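Local coordinates for phosphoribulokinase 1 (Rhodobacter sphaeroides, PDB 1A7J), which catalyses the ATP-dependent phosphorylation of D-ribulose 5-phosphate to D-ribulose 1,5-bisphosphate in the Calvin cycle, at residues A[37-41]-A[42-46]; A[135-139]-A[140-144]. All coordinates share one frame; numbering follows the deposited sequence.

Contact 1 of 2, residues A[37-41]-A[42-46]; sequences VSIEG and DAFHR
Ile-39 and Phe-44 meet where the chain leaves strand 36-40 and turns: the methyl CG2 of Ile-39 reaches obliquely onto the ring, 3.5 Å from CE1 of Phe-44, and the two side chains cross at about a right angle. CG2 can do so because it lies anti to the nitrogen of Ile-39 (chi1 -70° places CG1 beside that nitrogen). Helix 77-90 packs against both residues, and Trp-118 stacks edge-to-face with the Phe-44 ring. Elsewhere on the turn two carboxylates lie near each other but not in contact: Glu-40 OE2 and Asp-42 OD2 are 4.0 Å apart, their planes twisted by 78°. The turn itself is closed by a 2.8 Å bond from Ala-43 N to Glu-40 O, the donor tilted 35° from the carbonyl plane. A weak bond of 3.4 Å from Phe-44 N to Gly-41 O follows. At the next residue, Asp-42 O lies over one face of the His-45 ring, toward its rim, and the ring stacks with His-69. This short 3-10 turn at the carboxyl end of a parallel strand carries Asp-42 of the catalytic site, in a P-loop kinase fold resembling adenylate kinase.

Contact 2 of 2, residues A[135-139]-A[140-144]; sequences GAVVN and SEVNI
Val-142 O is gripped by two donors of one residue, Asn-139: the backbone N at 2.9 Å and the side-chain ND2 at 2.8 Å from that oxygen. They belong to a short antiparallel hairpin-like loop between strands 127-132 and 150-156, with a single beta bridge pairing Val-138 and Asn-143. The backbone N-H arrives almost in line with the carbonyl, at a C=O...N angle of 172°. ND2 comes instead from the flank, at 113°, with Val-142 O lying in the plane of the Asn-139 amide. A chi1 of 83° tucks CG of Asn-139 between its own backbone N and carbonyl carbon, folding the amide back over the turn. An alanine in place of Asn-139 would probably leave Val-142 O with the backbone donor alone and let the turn at Ser-140 and Glu-141 move more freely.

Further along, Ile-144 N donates to Val-137 O over 2.7 Å, completing the pair of backbone bonds that flank the bridge. The side chains divide between two faces. On one, Val-138 and Asn-143 lie side by side and point the same way, with CG1 of Val-138 4.0 Å from CG of Asn-143; the OD1 of that amide is taken by Gly-146 N. On the other, Val-137 approaches both Val-142 and Ile-144, and helix 77-90 covers this side through Leu-77, Leu-80, Glu-81 and Phe-84. Val-137 and Val-142 cross at a slant, CG1 to CG1 at 4.1 Å. Ile-144 brings its CB to 4.2 Å from CB of Val-137, while its CG2 branch reaches back to the carbonyl carbon of Gly-135, 4.1 Å away.

How the contacts relate
Contact 1 spans the end of strand 36-40 and the turn after it, and contact 2 lies in the loop after strand 127-132; the two strands are parallel neighbours in the central sheet, and the backbone of Ile-39 and Gly-41 bonds to Glu-131 on the second of these. The centres lie 15 Å apart and the nearest atoms about 7 Å, so the two never touch. Helix 77-90 joins them: Leu-80 meets both Phe-44 and Ile-144, and Phe-84 both Ile-39 and Ile-144. Contact 1 brings catalytic Asp-42, whose side chain is about 5 Å from that of Ser-14 in the predicted ATP-binding loop. Contact 2 stands farther off, the residues Gly-135 and Gly-12 of that loop being separated by about 8 Å.

Contact 1 of 2, residues A[37-41]-A[42-46]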
loop_
_atom_site.group_PDB
_atom_site.type_symbol
_atom_site.label_atom_id
_atom_site.label_comp_id
_atom_site.label_asym_id
_atom_site.label_seq_id
_atom_site.Cartn_x
_atom_site.Cartn_y
_atom_site.Cartn_z
ATOM N N VAL A 37 10.842 9.959 7.649
ATOM C CA VAL A 37 10.529 8.807 8.478
ATOM C C VAL A 37 9.468 7.953 7.799
ATOM O O VAL A 37 8.707 8.446 6.985
ATOM C CB VAL A 37 10.014 9.219 9.875
ATOM C CG1 VAL A 37 11.046 10.066 10.588
ATOM C CG2 VAL A 37 8.706 9.963 9.760
ATOM N N SER A 38 9.399 6.678 8.137
ATOM C CA SER A 38 8.479 5.809 7.438
ATOM C C SER A 38 7.825 4.787 8.351
ATOM O O SER A 38 8.229 4.622 9.501
ATOM C CB SER A 38 9.205 5.113 6.286
ATOM O OG SER A 38 10.140 4.157 6.753
ATOM N N ILE A 39 6.676 4.291 7.896
ATOM C CA ILE A 39 5.906 3.251 8.554
ATOM C C ILE A 39 5.665 2.138 7.533
ATOM O O ILE A 39 5.284 2.416 6.392
ATOM C CB ILE A 39 4.545 3.804 9.025
ATOM C CG1 ILE A 39 4.732 4.783 10.193
ATOM C CG2 ILE A 39 3.628 2.676 9.449
ATOM C CD1 ILE A 39 3.418 5.365 10.695
ATOM N N GLU A 40 6.138 0.939 7.872
ATOM C CA GLU A 40 5.754 -0.302 7.202
ATOM C C GLU A 40 4.389 -0.767 7.716
ATOM O O GLU A 40 4.237 -1.056 8.904
ATOM C CB GLU A 40 6.772 -1.394 7.505
ATOM C CG GLU A 40 7.967 -1.450 6.588
ATOM C CD GLU A 40 8.586 -2.833 6.581
ATOM O OE1 GLU A 40 9.197 -3.218 7.606
ATOM O OE2 GLU A 40 8.352 -3.581 5.603
ATOM N N GLY A 41 3.446 -0.972 6.801
ATOM C CA GLY A 41 2.078 -1.245 7.189
ATOM C C GLY A 41 1.917 -2.504 8.010
ATOM O O GLY A 41 0.940 -2.643 8.725
ATOM N N ASP A 42 2.889 -3.404 7.946
ATOM C CA ASP A 42 2.827 -4.636 8.728
ATOM C C ASP A 42 2.890 -4.318 10.208
ATOM O O ASP A 42 2.262 -4.983 11.023
ATOM C CB ASP A 42 3.986 -5.566 8.371
ATOM C CG ASP A 42 3.982 -5.969 6.914
ATOM O OD1 ASP A 42 3.149 -6.822 6.539
ATOM O OD2 ASP A 42 4.815 -5.438 6.145
ATOM N N ALA A 43 3.601 -3.252 10.537
ATOM C CA ALA A 43 3.813 -2.876 11.911
ATOM C C ALA A 43 2.541 -2.626 12.710
ATOM O O ALA A 43 2.607 -2.401 13.915
ATOM C CB ALA A 43 4.669 -1.675 11.954
ATOM N N PHE A 44 1.392 -2.552 12.045
ATOM C CA PHE A 44 0.138 -2.280 12.762
ATOM C C PHE A 44 -0.915 -3.353 12.603
ATOM O O PHE A 44 -2.110 -3.062 12.660
ATOM C CB PHE A 44 -0.448 -0.936 12.350
ATOM C CG PHE A 44 0.355 0.226 12.803
ATOM C CD1 PHE A 44 1.531 0.562 12.156
ATOM C CD2 PHE A 44 -0.065 0.991 13.873
ATOM C CE1 PHE A 44 2.276 1.646 12.555
ATOM C CE2 PHE A 44 0.677 2.077 14.283
ATOM C CZ PHE A 44 1.852 2.403 13.619
ATOM N N HIS A 45 -0.471 -4.591 12.399
ATOM C CA HIS A 45 -1.337 -5.747 12.570
ATOM C C HIS A 45 -1.557 -5.940 14.049
ATOM O O HIS A 45 -0.624 -5.818 14.825
ATOM C CB HIS A 45 -0.684 -6.995 11.996
ATOM C CG HIS A 45 -0.685 -7.052 10.502
ATOM N ND1 HIS A 45 0.106 -7.927 9.798
ATOM C CD2 HIS A 45 -1.375 -6.346 9.582
ATOM C CE1 HIS A 45 -0.089 -7.759 8.502
ATOM N NE2 HIS A 45 -0.987 -6.798 8.345
ATOM N N ARG A 46 -2.785 -6.248 14.437
ATOM C CA ARG A 46 -3.101 -6.496 15.834
ATOM C C ARG A 46 -2.352 -7.710 16.400
ATOM O O ARG A 46 -1.911 -7.699 17.564
ATOM C CB ARG A 46 -4.614 -6.678 16.003
ATOM C CG ARG A 46 -5.126 -6.418 17.412
ATOM C CD ARG A 46 -6.424 -5.616 17.403
ATOM N NE ARG A 46 -6.280 -4.289 18.019
ATOM C CZ ARG A 46 -7.007 -3.225 17.682
ATOM N NH1 ARG A 46 -7.843 -3.289 16.650
ATOM N NH2 ARG A 46 -6.863 -2.079 18.337
#

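Contact 2 of 2, residues A[135-139]-A[140-144]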
loop_
_atom_site.group_PDB
_atom_site.type_symbol
_atom_site.label_atom_id
_atom_site.label_comp_id
_atom_site.label_asym_id
_atom_site.label_seq_id
_atom_site.Cartn_x
_atom_site.Cartn_y
_atom_site.Cartn_z
ATOM N N GLY A 135 -3.677 2.776 4.282
ATOM C CA GLY A 135 -3.310 4.190 4.280
ATOM C C GLY A 135 -4.349 5.209 3.831
ATOM O O GLY A 135 -4.072 6.404 3.714
ATOM N N ALA A 136 -5.567 4.745 3.590
ATOM C CA ALA A 136 -6.652 5.643 3.258
ATOM C C ALA A 136 -7.972 5.084 3.810
ATOM O O ALA A 136 -9.069 5.470 3.376
ATOM C CB ALA A 136 -6.715 5.838 1.769
ATOM N N VAL A 137 -7.878 4.302 4.880
ATOM C CA VAL A 137 -9.090 3.809 5.500
ATOM C C VAL A 137 -9.979 4.947 5.946
ATOM O O VAL A 137 -9.548 5.861 6.656
ATOM C CB VAL A 137 -8.793 2.972 6.711
ATOM C CG1 VAL A 137 -10.066 2.484 7.291
ATOM C CG2 VAL A 137 -7.951 1.810 6.342
ATOM N N VAL A 138 -11.217 4.923 5.499
ATOM C CA VAL A 138 -12.244 5.688 6.180
ATOM C C VAL A 138 -13.335 4.735 6.595
ATOM O O VAL A 138 -13.814 3.930 5.802
ATOM C CB VAL A 138 -12.844 6.777 5.292
ATOM C CG1 VAL A 138 -13.578 7.782 6.141
ATOM C CG2 VAL A 138 -11.765 7.468 4.513
ATOM N N ASN A 139 -13.582 4.708 7.890
ATOM C CA ASN A 139 -14.628 3.876 8.418
ATOM C C ASN A 139 -15.249 4.494 9.662
ATOM O O ASN A 139 -14.993 5.646 9.979
ATOM C CB ASN A 139 -14.097 2.471 8.671
ATOM C CG ASN A 139 -13.384 2.334 9.962
ATOM O OD1 ASN A 139 -13.270 1.239 10.485
ATOM N ND2 ASN A 139 -12.777 3.404 10.421
ATOM N N SER A 140 -16.169 3.774 10.282
ATOM C CA SER A 140 -17.097 4.389 11.213
ATOM C C SER A 140 -16.398 4.844 12.495
ATOM O O SER A 140 -16.821 5.799 13.120
ATOM C CB SER A 140 -18.236 3.405 11.504
ATOM O OG SER A 140 -18.374 2.454 10.449
ATOM N N GLU A 141 -15.234 4.275 12.777
ATOM C CA GLU A 141 -14.464 4.627 13.970
ATOM C C GLU A 141 -13.259 5.540 13.673
ATOM O O GLU A 141 -12.916 6.429 14.460
ATOM C CB GLU A 141 -13.954 3.360 14.653
ATOM C CG GLU A 141 -15.024 2.334 14.956
ATOM C CD GLU A 141 -14.562 0.924 14.638
ATOM O OE1 GLU A 141 -13.782 0.359 15.442
ATOM O OE2 GLU A 141 -14.935 0.407 13.558
ATOM N N VAL A 142 -12.633 5.324 12.524
ATOM C CA VAL A 142 -11.345 5.919 12.232
ATOM C C VAL A 142 -11.381 6.575 10.861
ATOM O O VAL A 142 -12.107 6.116 9.989
ATOM C CB VAL A 142 -10.272 4.825 12.304
ATOM C CG1 VAL A 142 -9.792 4.414 10.938
ATOM C CG2 VAL A 142 -9.176 5.300 13.144
ATOM N N ASN A 143 -10.757 7.739 10.723
ATOM C CA ASN A 143 -10.623 8.377 9.411
ATOM C C ASN A 143 -9.166 8.611 9.122
ATOM O O ASN A 143 -8.653 9.673 9.416
ATOM C CB ASN A 143 -11.363 9.716 9.340
ATOM C CG ASN A 143 -11.183 10.414 7.999
ATOM O OD1 ASN A 143 -10.317 10.055 7.232
ATOM N ND2 ASN A 143 -12.070 11.342 7.679
ATOM N N ILE A 144 -8.563 7.668 8.404
ATOM C CA ILE A 144 -7.143 7.704 8.086
ATOM C C ILE A 144 -6.865 8.381 6.734
ATOM O O ILE A 144 -5.805 8.976 6.544
ATOM C CB ILE A 144 -6.543 6.278 8.099
ATOM C CG1 ILE A 144 -6.747 5.647 9.479
ATOM C CG2 ILE A 144 -5.043 6.321 7.758
ATOM C CD1 ILE A 144 -5.821 4.511 9.794
#